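Local coordinates for elongation factor 1-beta (Pyrococcus horikoshii OT-3, PDB 7CSL), which probably promotes the exchange of GDP for GTP on elongation factor 1-alpha, regenerating the GTP-bound form that carries aminoacyl-tRNA in translation elongation, at residues Tyr36-Glu42 with Leu53-Gly59; Asn5-Val9 with Thr87-Ile91. All coordinates share one frame. Residue numbers count along the deposited sequence, not the author numbering.

Contact 1 of 2, residues Tyr36-Glu42 with Leu53-Gly59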
loop_
_atom_site.group_PDB
_atom_site.type_symbol
_atom_site.label_atom_id
_atom_site.label_comp_id
_atom_site.label_asym_id
_atom_site.label_seq_id
_atom_site.Cartn_x
_atom_site.Cartn_y
_atom_site.Cartn_z
ATOM N N TYR C 36 -14.076 6.032 16.087
ATOM C CA TYR C 36 -12.714 6.381 15.601
ATOM C C TYR C 36 -12.130 7.454 16.505
ATOM O O TYR C 36 -12.853 8.128 17.216
ATOM C CB TYR C 36 -12.758 6.827 14.150
ATOM C CG TYR C 36 -13.372 5.822 13.234
ATOM C CD1 TYR C 36 -12.619 4.813 12.665
ATOM C CD2 TYR C 36 -14.718 5.863 12.930
ATOM C CE1 TYR C 36 -13.205 3.890 11.826
ATOM C CE2 TYR C 36 -15.309 4.943 12.094
ATOM C CZ TYR C 36 -14.550 3.957 11.553
ATOM O OH TYR C 36 -15.093 3.041 10.713
ATOM N N GLY C 37 -10.820 7.584 16.503
ATOM C CA GLY C 37 -10.165 8.635 17.219
ATOM C C GLY C 37 -9.295 9.371 16.277
ATOM O O GLY C 37 -9.265 9.064 15.105
ATOM N N LEU C 38 -8.541 10.325 16.794
ATOM C CA LEU C 38 -7.702 11.169 15.965
ATOM C C LEU C 38 -6.397 11.425 16.677
ATOM O O LEU C 38 -6.398 11.975 17.765
ATOM C CB LEU C 38 -8.420 12.502 15.706
ATOM C CG LEU C 38 -7.706 13.501 14.818
ATOM C CD1 LEU C 38 -7.550 12.989 13.393
ATOM C CD2 LEU C 38 -8.483 14.795 14.768
ATOM N N ALA C 39 -5.286 11.017 16.076
ATOM C CA ALA C 39 -3.979 11.204 16.716
ATOM C C ALA C 39 -3.452 12.609 16.483
ATOM O O ALA C 39 -2.924 13.194 17.394
ATOM C CB ALA C 39 -2.954 10.145 16.255
ATOM N N LYS C 40 -3.637 13.139 15.272
ATOM C CA LYS C 40 -3.173 14.460 14.897
ATOM C C LYS C 40 -3.600 14.848 13.483
ATOM O O LYS C 40 -3.972 14.015 12.657
ATOM C CB LYS C 40 -1.644 14.579 14.959
ATOM C CG LYS C 40 -0.896 13.664 14.011
ATOM C CD LYS C 40 0.583 13.961 14.120
ATOM C CE LYS C 40 1.344 13.184 13.070
ATOM N NZ LYS C 40 2.790 13.371 13.306
ATOM N N VAL C 41 -3.513 16.136 13.213
ATOM C CA VAL C 41 -3.753 16.659 11.881
ATOM C C VAL C 41 -2.488 17.396 11.478
ATOM O O VAL C 41 -2.016 18.226 12.239
ATOM C CB VAL C 41 -4.958 17.619 11.859
ATOM C CG1 VAL C 41 -5.346 17.925 10.423
ATOM C CG2 VAL C 41 -6.142 16.991 12.573
ATOM N N GLU C 42 -1.952 17.080 10.304
ATOM C CA GLU C 42 -0.834 17.799 9.762
ATOM C C GLU C 42 -1.264 18.511 8.495
ATOM O O GLU C 42 -2.167 18.058 7.799
ATOM C CB GLU C 42 0.309 16.859 9.464
ATOM C CG GLU C 42 0.694 16.060 10.682
ATOM C CD GLU C 42 2.099 15.565 10.613
ATOM O OE1 GLU C 42 2.441 14.906 9.612
ATOM O OE2 GLU C 42 2.833 15.820 11.582
ATOM N N LEU C 53 -4.830 18.758 4.246
ATOM C CA LEU C 53 -4.926 18.386 5.657
ATOM C C LEU C 53 -4.779 16.854 5.690
ATOM O O LEU C 53 -5.524 16.144 5.005
ATOM C CB LEU C 53 -6.265 18.769 6.230
ATOM C CG LEU C 53 -6.579 20.190 6.754
ATOM C CD1 LEU C 53 -5.939 21.293 5.975
ATOM C CD2 LEU C 53 -8.082 20.368 6.789
ATOM N N LYS C 54 -3.838 16.368 6.488
ATOM C CA LYS C 54 -3.618 14.930 6.699
ATOM C C LYS C 54 -4.020 14.525 8.115
ATOM O O LYS C 54 -3.386 14.884 9.083
ATOM C CB LYS C 54 -2.173 14.580 6.375
ATOM C CG LYS C 54 -1.941 14.496 4.869
ATOM C CD LYS C 54 -0.459 14.553 4.519
ATOM C CE LYS C 54 0.344 13.358 5.000
ATOM N NZ LYS C 54 1.067 13.609 6.280
ATOM N N PHE C 55 -5.152 13.832 8.193
ATOM C CA PHE C 55 -5.746 13.323 9.407
ATOM C C PHE C 55 -5.242 11.916 9.742
ATOM O O PHE C 55 -5.448 10.988 8.983
ATOM C CB PHE C 55 -7.271 13.278 9.246
ATOM C CG PHE C 55 -7.923 14.643 9.272
ATOM C CD1 PHE C 55 -7.836 15.489 8.185
ATOM C CD2 PHE C 55 -8.625 15.078 10.394
ATOM C CE1 PHE C 55 -8.443 16.734 8.220
ATOM C CE2 PHE C 55 -9.230 16.315 10.436
ATOM C CZ PHE C 55 -9.122 17.148 9.368
ATOM N N TYR C 56 -4.612 11.778 10.896
ATOM C CA TYR C 56 -4.140 10.490 11.412
ATOM C C TYR C 56 -5.291 9.891 12.215
ATOM O O TYR C 56 -5.399 10.083 13.431
ATOM C CB TYR C 56 -2.864 10.682 12.201
ATOM C CG TYR C 56 -1.732 11.078 11.298
ATOM C CD1 TYR C 56 -1.716 12.338 10.671
ATOM C CD2 TYR C 56 -0.708 10.198 11.011
ATOM C CE1 TYR C 56 -0.714 12.694 9.784
ATOM C CE2 TYR C 56 0.332 10.558 10.138
ATOM C CZ TYR C 56 0.322 11.814 9.527
ATOM O OH TYR C 56 1.333 12.208 8.648
ATOM N N VAL C 57 -6.163 9.183 11.513
ATOM C CA VAL C 57 -7.360 8.598 12.134
ATOM C C VAL C 57 -6.980 7.284 12.826
ATOM O O VAL C 57 -6.362 6.442 12.204
ATOM C CB VAL C 57 -8.463 8.359 11.096
ATOM C CG1 VAL C 57 -9.780 7.905 11.736
ATOM C CG2 VAL C 57 -8.755 9.654 10.306
ATOM N N LEU C 58 -7.430 7.117 14.082
ATOM C CA LEU C 58 -7.268 5.912 14.858
ATOM C C LEU C 58 -8.480 5.011 14.706
ATOM O O LEU C 58 -9.653 5.447 14.781
ATOM C CB LEU C 58 -7.060 6.236 16.346
ATOM C CG LEU C 58 -5.936 7.230 16.600
ATOM C CD1 LEU C 58 -5.896 7.681 18.041
ATOM C CD2 LEU C 58 -4.613 6.605 16.130
ATOM N N GLY C 59 -8.212 3.745 14.513
ATOM C CA GLY C 59 -9.268 2.748 14.380
ATOM C C GLY C 59 -8.839 1.385 14.891
ATOM O O GLY C 59 -7.885 1.272 15.672
#
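A beta hairpin supplies this contact: strands 37-47 and 50-59 run antiparallel, and these segments are the half away from its turn. At Gly37 and Leu58 the pairing is doubly hydrogen-bonded, Gly37 N to Leu58 O at 3.0 Å and Leu58 N to Gly37 O at 2.9 Å. Glu42 and Lys54 repeat this, with Lys54 N to Glu42 O at 2.7 Å. Between them Ala39 and Lys40 both stand against Tyr56, a beta bulge: Ala39 N donates to Tyr56 O (2.8 Å), while Tyr56 N donates to Lys40 O (2.9 Å). In the ferredoxin-like sheet, one face here is apolar and meets the helices. On it Val41 CG1 makes a CH-pi contact 3.9 Å from the Phe55 ring centroid, Leu38 CD1 reaches the ring's edge, and Phe55 goes on to meet Phe74. On the opposite face Lys40, Glu42 and Lys54 gather round Tyr56. Lys40 lays its CE 3.8 Å above the Tyr56 ring centroid, its NZ adding a cation-pi contact before bridging Glu42 OE2 at 3.0 Å. Lys54 NZ donates to Tyr56 OH (2.8 Å), with a long salt bridge to Glu42 OE1 (3.8 Å). Lys40 and Tyr56 also pack on the elongation factor 1-alpha chain.

Contact 2 of 2, residues Asn5-Val9 with Thr87-Ile91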
loop_
_atom_site.group_PDB
_atom_site.type_symbol
_atom_site.label_atom_id
_atom_site.label_comp_id
_atom_site.label_asym_id
_atom_site.label_seq_id
_atom_site.Cartn_x
_atom_site.Cartn_y
_atom_site.Cartn_z
ATOM N N ASN C 5 -5.861 -0.042 17.484
ATOM C CA ASN C 5 -4.622 -0.663 17.013
ATOM C C ASN C 5 -4.232 -0.372 15.557
ATOM O O ASN C 5 -3.306 -0.981 15.061
ATOM C CB ASN C 5 -4.675 -2.164 17.287
ATOM C CG ASN C 5 -5.775 -2.846 16.532
ATOM O OD1 ASN C 5 -6.447 -2.243 15.723
ATOM N ND2 ASN C 5 -5.956 -4.126 16.779
ATOM N N LEU C 6 -4.917 0.582 14.916
ATOM C CA LEU C 6 -4.760 0.898 13.501
ATOM C C LEU C 6 -4.784 2.431 13.294
ATOM O O LEU C 6 -5.618 3.128 13.850
ATOM C CB LEU C 6 -5.896 0.243 12.737
ATOM C CG LEU C 6 -5.791 0.022 11.250
ATOM C CD1 LEU C 6 -4.517 -0.787 10.900
ATOM C CD2 LEU C 6 -7.059 -0.660 10.759
ATOM N N VAL C 7 -3.784 2.956 12.592
ATOM C CA VAL C 7 -3.802 4.341 12.150
ATOM C C VAL C 7 -4.025 4.372 10.629
ATOM O O VAL C 7 -3.435 3.598 9.888
ATOM C CB VAL C 7 -2.525 5.075 12.583
ATOM C CG1 VAL C 7 -1.337 4.625 11.771
ATOM C CG2 VAL C 7 -2.719 6.571 12.462
ATOM N N GLY C 8 -4.939 5.205 10.171
ATOM C CA GLY C 8 -5.107 5.430 8.726
ATOM C C GLY C 8 -4.903 6.898 8.413
ATOM O O GLY C 8 -5.551 7.743 9.036
ATOM N N VAL C 9 -4.002 7.228 7.483
ATOM C CA VAL C 9 -3.774 8.646 7.126
ATOM C C VAL C 9 -4.727 9.017 6.027
ATOM O O VAL C 9 -4.676 8.385 4.974
ATOM C CB VAL C 9 -2.315 8.897 6.771
ATOM C CG1 VAL C 9 -2.037 10.384 6.424
ATOM C CG2 VAL C 9 -1.453 8.428 7.929
ATOM N N THR C 87 -2.055 5.856 3.916
ATOM C CA THR C 87 -1.343 4.828 4.613
ATOM C C THR C 87 -2.276 4.214 5.660
ATOM O O THR C 87 -3.044 4.947 6.313
ATOM C CB THR C 87 -0.123 5.476 5.313
ATOM O OG1 THR C 87 0.733 6.067 4.320
ATOM C CG2 THR C 87 0.644 4.474 6.089
ATOM N N VAL C 88 -2.245 2.888 5.797
ATOM C CA VAL C 88 -2.890 2.214 6.916
ATOM C C VAL C 88 -1.877 1.338 7.599
ATOM O O VAL C 88 -1.132 0.625 6.931
ATOM C CB VAL C 88 -4.034 1.331 6.447
ATOM C CG1 VAL C 88 -4.760 0.763 7.644
ATOM C CG2 VAL C 88 -4.968 2.153 5.572
ATOM N N SER C 89 -1.822 1.370 8.929
ATOM C CA SER C 89 -0.791 0.636 9.591
ATOM C C SER C 89 -1.122 0.418 11.029
ATOM O O SER C 89 -1.696 1.278 11.649
ATOM C CB SER C 89 0.535 1.405 9.478
ATOM O OG SER C 89 1.620 0.744 10.114
ATOM N N ARG C 90 -0.756 -0.743 11.550
ATOM C CA ARG C 90 -0.956 -1.052 12.976
ATOM C C ARG C 90 0.038 -0.268 13.837
ATOM O O ARG C 90 1.084 0.202 13.339
ATOM C CB ARG C 90 -0.775 -2.545 13.221
ATOM C CG ARG C 90 -1.715 -3.446 12.445
ATOM C CD ARG C 90 -1.555 -4.893 12.853
ATOM N NE ARG C 90 -2.061 -5.155 14.216
ATOM C CZ ARG C 90 -3.226 -5.735 14.539
ATOM N NH1 ARG C 90 -4.100 -6.156 13.646
ATOM N NH2 ARG C 90 -3.512 -5.933 15.811
ATOM N N ILE C 91 -0.372 -0.047 15.083
ATOM C CA ILE C 91 0.431 0.515 16.151
ATOM C C ILE C 91 0.343 -0.441 17.346
ATOM O O ILE C 91 1.246 -0.474 18.178
ATOM C CB ILE C 91 -0.043 1.935 16.614
ATOM C CG1 ILE C 91 -1.517 1.962 17.038
ATOM C CG2 ILE C 91 0.156 2.979 15.525
ATOM C CD1 ILE C 91 -1.929 3.317 17.573
ATOM O OXT ILE C 91 -0.648 -1.190 17.510
#
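Asn5, Val7 and Thr87 bury the most surface where the first strand of the chain meets the last. Asn5 lies just before strand 6-14, opposite the C-terminal residue Ile91: its O accepts Ile91 N at 3.1 Å and receives a CA-H...O contact from Arg90 CA, also 3.1 Å. Its amide carbon CG lies over one face of the Arg90 guanidinium. Asn5 ND2 and Arg90 NH2 are 3.2 Å apart, but both are donors and do not bond; each side chain has its polar partner in Asp61, whose backbone N bonds to Asn5 OD1 and whose carboxylate forms a salt bridge with Arg90 NH1. Val7 is the middle rung. Its N donates to Ser89 O (2.8 Å) and its O accepts Ser89 N (2.9 Å), a hydrogen-bonded antiparallel pair, and its CG1 comes within 4.4 Å of Ile91 CG2. At the far end Thr87 O accepts a hydrogen bond from Val9 N at 2.7 Å and a CA-H...O contact from Gly8 CA at 3.2 Å. Gly8 and Leu6 face Val88 and Arg90 in the non-hydrogen-bonded pairs, and Leu6 CD1 packs on Val88 CG1 at 3.6 Å. On strand 80-90, at one edge of the sheet within this chain, Ser89 OG and the Arg90 backbone hydrogen-bond elongation factor 1-alpha. Helix 67-75 lies against the Leu6 and Val88 side through Phe67; across strand 6-14, strand 50-59 is the next neighbour, its Tyr56 and Leu58 touching Val7.

The two contacts lie side by side in one four-stranded antiparallel sheet, their centres about 10 Å apart. Across the sheet the segments run 36-42, 53-59, 5-9, 87-91, whereas along the chain 5-9 comes first and 87-91 last, with the hairpin of contact 1 between them. The two inner segments make the join: Gly59 N to Leu6 O at 2.7 Å and Val57 O to Gly8 N at 2.8 Å are probable hydrogen bonds, and Asn5 and Leu6 form a classic bulge opposite Gly59. This order is that of a ferredoxin-like beta-alpha-beta-beta-alpha-beta fold. Both contacts include residues that touch elongation factor 1-alpha, consistent with the sheet's forming part of the interface.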